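Local coordinates for protein acinetobacter secreted protease CpaA (Acinetobacter nosocomialis M2, PDB 6O38) that is a zinc metalloprotease secreted through the type II system and bound by its chaperone CpaB, at residues 25-29 against 30-34; 362-366 against 367-371. All blocks are in the same frame, centred on the assembly; numbering follows the deposited sequence.

Contact 1: 25-29 against 30-34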
ATOM      1  N   PHE A  25     -33.303   6.156  -8.945  1.00 69.44           N
ATOM      2  CA  PHE A  25     -32.531   7.290  -8.449  1.00 69.21           C
ATOM      3  C   PHE A  25     -31.749   7.895  -9.607  1.00 69.22           C
ATOM      4  O   PHE A  25     -30.881   7.233 -10.187  1.00 68.76           O
ATOM      5  CB  PHE A  25     -31.593   6.846  -7.326  1.00 68.42           C
ATOM      6  CG  PHE A  25     -31.037   7.976  -6.511  1.00 69.07           C
ATOM      7  CD1 PHE A  25     -31.785   8.544  -5.492  1.00 70.44           C
ATOM      8  CD2 PHE A  25     -29.763   8.461  -6.749  1.00 68.75           C
ATOM      9  CE1 PHE A  25     -31.276   9.582  -4.734  1.00 71.79           C
ATOM     10  CE2 PHE A  25     -29.247   9.498  -5.994  1.00 69.65           C
ATOM     11  CZ  PHE A  25     -30.005  10.059  -4.985  1.00 71.31           C
ATOM     12  N   SER A  26     -32.051   9.148  -9.939  1.00 70.30           N
ATOM     13  CA  SER A  26     -31.486   9.809 -11.106  1.00 70.53           C
ATOM     14  C   SER A  26     -30.547  10.933 -10.690  1.00 70.38           C
ATOM     15  O   SER A  26     -30.838  11.689  -9.756  1.00 70.97           O
ATOM     16  CB  SER A  26     -32.592  10.368 -12.007  1.00 72.32           C
ATOM     17  OG  SER A  26     -33.415   9.328 -12.508  1.00 73.40           O
ATOM     18  N   LEU A  27     -29.423  11.038 -11.394  1.00 69.91           N
ATOM     19  CA  LEU A  27     -28.437  12.090 -11.183  1.00 70.15           C
ATOM     20  C   LEU A  27     -28.365  12.963 -12.428  1.00 72.70           C
ATOM     21  O   LEU A  27     -28.325  12.447 -13.551  1.00 74.08           O
ATOM     22  CB  LEU A  27     -27.061  11.495 -10.871  1.00 69.16           C
ATOM     23  CG  LEU A  27     -26.918  10.703  -9.569  1.00 68.13           C
ATOM     24  CD1 LEU A  27     -25.785   9.698  -9.678  1.00 67.38           C
ATOM     25  CD2 LEU A  27     -26.681  11.643  -8.400  1.00 68.53           C
ATOM     26  N   ALA A  28     -28.350  14.280 -12.230  1.00 71.74           N
ATOM     27  CA  ALA A  28     -28.285  15.235 -13.327  1.00 74.92           C
ATOM     28  C   ALA A  28     -27.264  16.312 -12.979  1.00 75.82           C
ATOM     29  O   ALA A  28     -26.661  16.298 -11.902  1.00 74.02           O
ATOM     30  CB  ALA A  28     -29.662  15.842 -13.618  1.00 76.72           C
ATOM     31  N   ASN A  29     -27.070  17.257 -13.904  1.00 78.09           N
ATOM     32  CA  ASN A  29     -26.093  18.317 -13.675  1.00 79.65           C
ATOM     33  C   ASN A  29     -26.521  19.231 -12.531  1.00 79.31           C
ATOM     34  O   ASN A  29     -25.700  19.593 -11.680  1.00 78.85           O
ATOM     35  CB  ASN A  29     -25.876  19.122 -14.956  1.00 83.63           C
ATOM     36  CG  ASN A  29     -24.885  18.463 -15.895  1.00 84.72           C
ATOM     37  OD1 ASN A  29     -23.980  17.751 -15.460  1.00 82.95           O
ATOM     38  ND2 ASN A  29     -25.049  18.700 -17.191  1.00 87.99           N
ATOM     39  N   GLY A  30     -27.792  19.614 -12.494  1.00 79.92           N
ATOM     40  CA  GLY A  30     -28.318  20.398 -11.399  1.00 79.87           C
ATOM     41  C   GLY A  30     -28.808  19.592 -10.222  1.00 76.79           C
ATOM     42  O   GLY A  30     -29.248  20.169  -9.222  1.00 76.89           O
ATOM     43  N   ASN A  31     -28.740  18.263 -10.306  1.00 76.02           N
ATOM     44  CA  ASN A  31     -29.234  17.363  -9.260  1.00 73.62           C
ATOM     45  C   ASN A  31     -28.223  16.222  -9.158  1.00 71.74           C
ATOM     46  O   ASN A  31     -28.343  15.211  -9.857  1.00 70.77           O
ATOM     47  CB  ASN A  31     -30.632  16.862  -9.596  1.00 73.83           C
ATOM     48  CG  ASN A  31     -31.428  16.482  -8.367  1.00 73.82           C
ATOM     49  OD1 ASN A  31     -30.866  16.133  -7.331  1.00 73.50           O
ATOM     50  ND2 ASN A  31     -32.749  16.560  -8.475  1.00 74.82           N
ATOM     51  N   TRP A  32     -27.236  16.382  -8.278  1.00 72.66           N
ATOM     52  CA  TRP A  32     -26.094  15.481  -8.262  1.00 71.29           C
ATOM     53  C   TRP A  32     -25.514  15.388  -6.858  1.00 71.44           C
ATOM     54  O   TRP A  32     -25.578  16.338  -6.074  1.00 73.04           O
ATOM     55  CB  TRP A  32     -25.016  15.949  -9.249  1.00 71.76           C
ATOM     56  CG  TRP A  32     -23.693  15.260  -9.098  1.00 71.00           C
ATOM     57  CD1 TRP A  32     -23.310  14.081  -9.669  1.00 70.13           C
ATOM     58  CD2 TRP A  32     -22.573  15.714  -8.327  1.00 71.43           C
ATOM     59  NE1 TRP A  32     -22.023  13.772  -9.299  1.00 70.02           N
ATOM     60  CE2 TRP A  32     -21.549  14.759  -8.475  1.00 70.75           C
ATOM     61  CE3 TRP A  32     -22.341  16.835  -7.525  1.00 72.66           C
ATOM     62  CZ2 TRP A  32     -20.310  14.891  -7.852  1.00 71.19           C
ATOM     63  CZ3 TRP A  32     -21.110  16.964  -6.906  1.00 73.08           C
ATOM     64  CH2 TRP A  32     -20.110  15.997  -7.073  1.00 72.31           C
ATOM     65  N   VAL A  33     -24.948  14.219  -6.555  1.00 69.94           N
ATOM     66  CA  VAL A  33     -24.187  13.995  -5.333  1.00 70.20           C
ATOM     67  C   VAL A  33     -23.052  13.038  -5.673  1.00 68.81           C
ATOM     68  O   VAL A  33     -23.173  12.203  -6.573  1.00 67.80           O
ATOM     69  CB  VAL A  33     -25.081  13.453  -4.191  1.00 70.95           C
ATOM     70  CG1 VAL A  33     -25.569  12.048  -4.511  1.00 69.55           C
ATOM     71  CG2 VAL A  33     -24.344  13.491  -2.857  1.00 72.08           C
ATOM     72  N   LYS A  34     -21.935  13.173  -4.958  1.00 69.36           N
ATOM     73  CA  LYS A  34     -20.737  12.423  -5.323  1.00 68.49           C
ATOM     74  C   LYS A  34     -20.806  10.975  -4.848  1.00 67.29           C
ATOM     75  O   LYS A  34     -20.562  10.047  -5.627  1.00 66.49           O
ATOM     76  CB  LYS A  34     -19.491  13.111  -4.760  1.00 69.49           C
ATOM     77  CG  LYS A  34     -18.199  12.679  -5.432  1.00 69.56           C
ATOM     78  CD  LYS A  34     -17.005  13.450  -4.893  1.00 71.01           C
ATOM     79  CE  LYS A  34     -15.800  13.305  -5.809  1.00 72.23           C
ATOM     80  NZ  LYS A  34     -16.068  13.872  -7.162  1.00 73.60           N
TER
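A tight turn takes the chain off the end of strand 22-27 in the first StcE-like beta-sandwich segment, with Ala28 and Asn31 meeting across its neck. Asn29 and Gly30 occupy its two central positions, and their CA atoms stand at the exposed bend. The neck is closed by backbone: Ala28 N donates to Asn31 O at 2.5 Å in a nearly straight bond, N-H...O 176°, and the donor lies tilted 30° from the carbonyl plane. Returning the other way, Asn31 N makes a weak bond of 3.3 Å to Ala28 O. The same Asn31 O also receives a CA-H...O contact from Leu27 CA at 3.4 Å, so the carbonyl is approached by two successive residues of the outgoing arm.

Leu27 supplies the apolar side of the bend. Its CG stands anti to the carbonyl carbon (chi1 -65°), and this carries the CD2 methyl across to the returning chain. CD2 lies 3.6 Å from Val33 N and 4.1 Å from Val33 CG1. It also reaches the indole obliquely, with 4.3 Å to Trp32 CD1. Beyond the bend, the indole has Lys34 N above one face, offset toward the rim, and packs edge-to-face with Tyr56.

The side-chain amides tie the turn to adjoining loops rather than across it: Asn29 OD1 accepts from Ala55 N, and Asn31 OD1 accepts from Asn8 N. At the far end of the returning arm, Lys34 packs on Glu47 of the chaperone CpaB. The chemistry is thus divided: one straight backbone bond, with a weak partner, closes the turn, a single leucine methyl packs against the chain that follows, and both asparagines hold the bend to the rest of the sandwich through neighbouring backbone N-H groups.

Contact 2: 362-366 against 367-371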
ATOM      1  N   ILE A 362      20.952  -9.546   7.462  1.00 31.82           N
ATOM      2  CA  ILE A 362      20.544 -10.609   6.552  1.00 30.92           C
ATOM      3  C   ILE A 362      21.501 -11.782   6.718  1.00 31.14           C
ATOM      4  O   ILE A 362      22.705 -11.593   6.927  1.00 32.16           O
ATOM      5  CB  ILE A 362      20.496 -10.124   5.085  1.00 31.09           C
ATOM      6  CG1 ILE A 362      19.885 -11.195   4.179  1.00 30.14           C
ATOM      7  CG2 ILE A 362      21.881  -9.717   4.593  1.00 32.48           C
ATOM      8  CD1 ILE A 362      19.623 -10.721   2.765  1.00 30.33           C
ATOM      9  N   TYR A 363      20.958 -12.994   6.644  1.00 31.02           N
ATOM     10  CA  TYR A 363      21.737 -14.205   6.841  1.00 31.15           C
ATOM     11  C   TYR A 363      22.308 -14.687   5.513  1.00 31.31           C
ATOM     12  O   TYR A 363      21.613 -14.708   4.493  1.00 30.67           O
ATOM     13  CB  TYR A 363      20.871 -15.297   7.472  1.00 30.46           C
ATOM     14  CG  TYR A 363      21.652 -16.467   8.025  1.00 30.82           C
ATOM     15  CD1 TYR A 363      22.370 -16.348   9.207  1.00 31.56           C
ATOM     16  CD2 TYR A 363      21.659 -17.693   7.373  1.00 30.38           C
ATOM     17  CE1 TYR A 363      23.083 -17.414   9.721  1.00 31.72           C
ATOM     18  CE2 TYR A 363      22.369 -18.767   7.880  1.00 30.70           C
ATOM     19  CZ  TYR A 363      23.079 -18.621   9.055  1.00 31.35           C
ATOM     20  OH  TYR A 363      23.787 -19.683   9.566  1.00 31.66           O
ATOM     21  N   THR A 364      23.580 -15.067   5.535  1.00 31.51           N
ATOM     22  CA  THR A 364      24.285 -15.584   4.370  1.00 31.84           C
ATOM     23  C   THR A 364      24.861 -16.960   4.697  1.00 31.73           C
ATOM     24  O   THR A 364      24.713 -17.473   5.809  1.00 31.49           O
ATOM     25  CB  THR A 364      25.396 -14.626   3.924  1.00 33.39           C
ATOM     26  OG1 THR A 364      26.442 -14.613   4.903  1.00 34.44           O
ATOM     27  CG2 THR A 364      24.852 -13.216   3.753  1.00 33.72           C
ATOM     28  N   ALA A 365      25.523 -17.559   3.704  1.00 33.59           N
ATOM     29  CA  ALA A 365      26.155 -18.857   3.908  1.00 33.61           C
ATOM     30  C   ALA A 365      27.232 -18.815   4.985  1.00 34.67           C
ATOM     31  O   ALA A 365      27.549 -19.856   5.571  1.00 34.57           O
ATOM     32  CB  ALA A 365      26.753 -19.362   2.595  1.00 33.77           C
ATOM     33  N   GLN A 366      27.801 -17.641   5.256  1.00 32.80           N
ATOM     34  CA  GLN A 366      28.848 -17.485   6.258  1.00 33.83           C
ATOM     35  C   GLN A 366      28.376 -16.673   7.463  1.00 33.75           C
ATOM     36  O   GLN A 366      29.179 -16.019   8.133  1.00 34.84           O
ATOM     37  CB  GLN A 366      30.091 -16.858   5.631  1.00 35.62           C
ATOM     38  CG  GLN A 366      30.859 -17.820   4.733  1.00 35.86           C
ATOM     39  CD  GLN A 366      31.659 -17.117   3.656  1.00 37.40           C
ATOM     40  OE1 GLN A 366      31.386 -15.969   3.310  1.00 38.39           O
ATOM     41  NE2 GLN A 366      32.657 -17.810   3.117  1.00 37.84           N
ATOM     42  N   GLY A 367      27.081 -16.706   7.747  1.00 32.47           N
ATOM     43  CA  GLY A 367      26.531 -16.120   8.952  1.00 32.29           C
ATOM     44  C   GLY A 367      25.794 -14.818   8.686  1.00 32.22           C
ATOM     45  O   GLY A 367      25.549 -14.419   7.544  1.00 32.06           O
ATOM     46  N   TRP A 368      25.440 -14.152   9.783  1.00 32.07           N
ATOM     47  CA  TRP A 368      24.692 -12.907   9.706  1.00 31.96           C
ATOM     48  C   TRP A 368      25.563 -11.782   9.160  1.00 33.07           C
ATOM     49  O   TRP A 368      26.783 -11.758   9.346  1.00 34.18           O
ATOM     50  CB  TRP A 368      24.140 -12.531  11.080  1.00 31.95           C
ATOM     51  CG  TRP A 368      22.978 -13.377  11.493  1.00 31.13           C
ATOM     52  CD1 TRP A 368      22.983 -14.390  12.405  1.00 31.14           C
ATOM     53  CD2 TRP A 368      21.638 -13.289  10.996  1.00 30.42           C
ATOM     54  NE1 TRP A 368      21.726 -14.937  12.511  1.00 30.66           N
ATOM     55  CE2 TRP A 368      20.883 -14.278  11.655  1.00 30.22           C
ATOM     56  CE3 TRP A 368      21.005 -12.468  10.058  1.00 30.01           C
ATOM     57  CZ2 TRP A 368      19.525 -14.468  11.408  1.00 29.75           C
ATOM     58  CZ3 TRP A 368      19.658 -12.659   9.813  1.00 29.19           C
ATOM     59  CH2 TRP A 368      18.933 -13.651  10.485  1.00 29.07           C
ATOM     60  N   THR A 369      24.916 -10.835   8.484  1.00 32.13           N
ATOM     61  CA  THR A 369      25.607  -9.813   7.714  1.00 33.43           C
ATOM     62  C   THR A 369      24.843  -8.499   7.804  1.00 33.41           C
ATOM     63  O   THR A 369      23.608  -8.490   7.795  1.00 32.33           O
ATOM     64  CB  THR A 369      25.764 -10.264   6.249  1.00 33.55           C
ATOM     65  OG1 THR A 369      26.982 -11.006   6.105  1.00 34.65           O
ATOM     66  CG2 THR A 369      25.770  -9.086   5.288  1.00 34.38           C
ATOM     67  N   VAL A 370      25.587  -7.395   7.912  1.00 33.43           N
ATOM     68  CA  VAL A 370      24.974  -6.071   7.930  1.00 33.63           C
ATOM     69  C   VAL A 370      24.247  -5.832   6.615  1.00 33.37           C
ATOM     70  O   VAL A 370      24.795  -6.065   5.530  1.00 34.16           O
ATOM     71  CB  VAL A 370      26.043  -4.997   8.187  1.00 35.25           C
ATOM     72  CG1 VAL A 370      25.532  -3.622   7.784  1.00 35.58           C
ATOM     73  CG2 VAL A 370      26.468  -5.009   9.647  1.00 35.45           C
ATOM     74  N   ASP A 371      23.000  -5.360   6.705  1.00 37.54           N
ATOM     75  CA  ASP A 371      22.174  -5.153   5.521  1.00 37.18           C
ATOM     76  C   ASP A 371      21.616  -3.735   5.430  1.00 37.66           C
ATOM     77  O   ASP A 371      20.747  -3.478   4.588  1.00 37.30           O
ATOM     78  CB  ASP A 371      21.028  -6.174   5.489  1.00 35.71           C
ATOM     79  CG  ASP A 371      20.405  -6.316   4.109  1.00 35.77           C
ATOM     80  OD1 ASP A 371      21.156  -6.526   3.132  1.00 36.69           O
ATOM     81  OD2 ASP A 371      19.164  -6.217   4.001  1.00 35.10           O
TER
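Strands 362-364 and 367-370 form a twisted antiparallel hairpin, their N-to-C directions 133° apart, joined by a type I beta turn from Thr364 to Gly367. Ile362 pairs with Thr369 through Ile362 N to Thr369 O, 2.9 Å and in the carbonyl plane, while the return bond from Thr369 N to Ile362 O is weak. Nearer the turn, Gly367 N donates to Thr364 O at 3.2 Å. Gly367 O is gripped twice by one residue: Thr364 N reaches it at 2.9 Å and Thr364 OG1 at 2.8 Å. The hydroxyl gets there because it sits between the backbone N and the carbonyl carbon (chi1 69°).

Tyr363 and Trp368, a non-hydrogen-bonded pair, carry one face of the hairpin. The phenol ring turns its edge to the indole face, planes at 68° and its centroid 4.8 Å from that of the five-membered ring. Tyr363 CB meanwhile sits over the six-membered ring, 3.8 Å from that ring's centroid, in a CH-pi contact, so the tyrosine spans both halves of the indole. On the other face, Ile362 CG2 touches Thr369 CG2 at 4.0 Å. Just past the strand end, Asp371 OD1 meets Ile362 CG2 at 3.6 Å; the other oxygen, OD2, forms a salt bridge with Arg360 NE.

Trp368 NE1 donates to Pro322 O, and the indole packs on Val331 of strand 330-335. That strand pairs antiparallel with 358-364, while strand 367-381 runs on from the hairpin to lie parallel to strands 416-425 and 457-462 of the reprolysin-like region.

Overall arrangement
Contacts 1 and 2 are both chain reversals in StcE-like beta-sandwich segments, but they belong to different ones, on opposite sides of the chain's centre, with centres about 61 Å apart. Contact 1 is a surface turn that ends a strand and leads into irregular chain, whereas contact 2 is partly buried and joins two strands in register. Accordingly, 25-34 relies on a backbone neck, one leucine methyl and asparagine amides directed to nearby loops, while 362-371 adds a ladder of strand bonds, a threonine hydroxyl and an aromatic pair. Contact 1 ends beside the chaperone; contact 2, which no other chain touches, leads toward the metalloprotease region.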